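Side-chain contact in interpain A (Prevotella intermedia, PDB 3BB7), which is probably a secreted cysteine protease of the C10 family, held here as a zymogen fragment that includes its N-terminal prodomain: residues F16-T19 / F23-I26. The protein carries 1 engineered substitution. Residues are numbered along the deposited sequence; the frame is centred on the assembly and turned at random.
Sequences FGYT and FAVI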
ATOM      1  N   PHE A  16      -1.160 -21.987   1.854  1.00 13.58           N
ATOM      2  CA  PHE A  16      -1.564 -23.020   2.794  1.00 14.22           C
ATOM      3  C   PHE A  16      -2.256 -22.375   3.984  1.00 13.89           C
ATOM      4  O   PHE A  16      -1.704 -21.448   4.576  1.00 13.33           O
ATOM      5  CB  PHE A  16      -0.341 -23.733   3.364  1.00 14.99           C
ATOM      6  CG  PHE A  16       0.279 -24.770   2.457  1.00 15.51           C
ATOM      7  CD1 PHE A  16       1.439 -24.478   1.754  1.00 16.86           C
ATOM      8  CD2 PHE A  16      -0.235 -26.062   2.375  1.00 16.79           C
ATOM      9  CE1 PHE A  16       2.054 -25.442   0.942  1.00 17.82           C
ATOM     10  CE2 PHE A  16       0.383 -27.028   1.554  1.00 18.30           C
ATOM     11  CZ  PHE A  16       1.517 -26.711   0.845  1.00 16.68           C
ATOM     12  N   GLY A  17      -3.405 -22.909   4.388  1.00 12.46           N
ATOM     13  CA  GLY A  17      -4.011 -22.473   5.625  1.00 12.41           C
ATOM     14  C   GLY A  17      -3.366 -23.161   6.806  1.00 10.76           C
ATOM     15  O   GLY A  17      -2.968 -24.324   6.728  1.00 12.41           O
ATOM     16  N   TYR A  18      -3.306 -22.435   7.923  1.00 10.67           N
ATOM     17  CA  TYR A  18      -2.841 -22.978   9.172  1.00 10.81           C
ATOM     18  C   TYR A  18      -4.024 -23.451  10.005  1.00 10.90           C
ATOM     19  O   TYR A  18      -5.020 -22.739  10.143  1.00 10.45           O
ATOM     20  CB  TYR A  18      -2.156 -21.861   9.943  1.00 10.54           C
ATOM     21  CG  TYR A  18      -0.785 -21.413   9.450  1.00 10.68           C
ATOM     22  CD1 TYR A  18       0.081 -22.279   8.798  1.00 11.80           C
ATOM     23  CD2 TYR A  18      -0.330 -20.140   9.743  1.00 10.22           C
ATOM     24  CE1 TYR A  18       1.354 -21.849   8.382  1.00  9.75           C
ATOM     25  CE2 TYR A  18       0.936 -19.708   9.347  1.00 10.35           C
ATOM     26  CZ  TYR A  18       1.774 -20.585   8.693  1.00  8.92           C
ATOM     27  OH  TYR A  18       3.039 -20.152   8.353  1.00 11.53           O
ATOM     28  N   THR A  19      -3.880 -24.611  10.617  1.00 10.90           N
ATOM     29  CA  THR A  19      -4.929 -25.074  11.531  1.00 12.10           C
ATOM     30  C   THR A  19      -5.114 -24.194  12.781  1.00 12.13           C
ATOM     31  O   THR A  19      -6.199 -24.221  13.355  1.00 11.21           O
ATOM     32  CB  THR A  19      -4.768 -26.538  11.949  1.00 12.01           C
ATOM     33  OG1 THR A  19      -3.508 -26.702  12.604  1.00 14.04           O
ATOM     34  CG2 THR A  19      -4.860 -27.525  10.746  1.00 12.52           C
ATOM     35  N   PHE A  23      -2.510 -18.060   7.452  1.00 10.07           N
ATOM     36  CA  PHE A  23      -2.016 -18.803   6.286  1.00  9.84           C
ATOM     37  C   PHE A  23      -0.593 -18.399   5.943  1.00  9.63           C
ATOM     38  O   PHE A  23      -0.080 -17.378   6.415  1.00 10.15           O
ATOM     39  CB  PHE A  23      -2.916 -18.589   5.064  1.00 11.29           C
ATOM     40  CG  PHE A  23      -2.848 -17.204   4.481  1.00 11.68           C
ATOM     41  CD1 PHE A  23      -1.999 -16.921   3.404  1.00 14.09           C
ATOM     42  CD2 PHE A  23      -3.634 -16.193   4.996  1.00 11.08           C
ATOM     43  CE1 PHE A  23      -1.920 -15.630   2.855  1.00 13.76           C
ATOM     44  CE2 PHE A  23      -3.587 -14.896   4.446  1.00 13.81           C
ATOM     45  CZ  PHE A  23      -2.739 -14.609   3.379  1.00 14.75           C
ATOM     46  N   ALA A  24       0.025 -19.184   5.073  1.00  9.80           N
ATOM     47  CA  ALA A  24       1.341 -18.846   4.551  1.00 10.26           C
ATOM     48  C   ALA A  24       1.338 -19.009   3.057  1.00  9.87           C
ATOM     49  O   ALA A  24       0.525 -19.775   2.515  1.00 10.10           O
ATOM     50  CB  ALA A  24       2.413 -19.727   5.177  1.00 11.57           C
ATOM     51  N   VAL A  25       2.255 -18.296   2.405  1.00  9.53           N
ATOM     52  CA  VAL A  25       2.508 -18.435   0.974  1.00 10.24           C
ATOM     53  C   VAL A  25       3.908 -19.040   0.902  1.00 10.63           C
ATOM     54  O   VAL A  25       4.868 -18.502   1.476  1.00  9.49           O
ATOM     55  CB  VAL A  25       2.422 -17.110   0.243  1.00  9.99           C
ATOM     56  CG1 VAL A  25       2.618 -17.340  -1.264  1.00 11.43           C
ATOM     57  CG2 VAL A  25       1.072 -16.404   0.552  1.00 11.84           C
ATOM     58  N   ILE A  26       3.988 -20.184   0.225  1.00 10.95           N
ATOM     59  CA  ILE A  26       5.142 -21.095   0.258  1.00 13.02           C
ATOM     60  C   ILE A  26       5.627 -21.398  -1.165  1.00 12.75           C
ATOM     61  O   ILE A  26       4.814 -21.704  -2.045  1.00 13.95           O
ATOM     62  CB  ILE A  26       4.698 -22.429   0.955  1.00 13.55           C
ATOM     63  CG1 ILE A  26       4.304 -22.179   2.427  1.00 15.32           C
ATOM     64  CG2 ILE A  26       5.709 -23.585   0.783  1.00 15.14           C
ATOM     65  CD1 ILE A  26       5.350 -21.560   3.218  1.00 16.99           C
TER
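Phe16 and Ala24 pair across a beta hairpin, strands 14-18 and 23-26, in the part of the prodomain that matches the Spi protease inhibitor family. Two nearly straight backbone hydrogen bonds join this antiparallel hydrogen-bonded pair: Phe16 N to Ala24 O and Ala24 N to Phe16 O, both 2.9 Å. Tyr18 leans over the partner strand on the same face of the sheet as Phe16 and Ala24. With CG anti to its own carbonyl carbon (chi1 -73°), its ring lies with one face over the peptide link between Phe23 and Ala24, Phe23 C sitting 4.0 Å from the ring plane toward the rim. The phenol end reaches on to the Ala24 methyl, which touches both CZ and OH.

At the other end of the pairing, Phe16 and Ile26 meet as apolar side chains crossing at about a right angle. Ile26 offers its branch point to the edge of the ring, CB lying in the ring plane, while CG1 comes within 3.7 Å of Phe16 CD1. Leu4 of strand 4-9 also touches both Phe16 and Tyr18, and Leu35 of strand 35-39 touches Ala24 and Ile26. Phe23 heads to the other face, where its ring meets Phe43 edge-to-face; before it turns away, its CB passes 3.1 Å from Phe16 O.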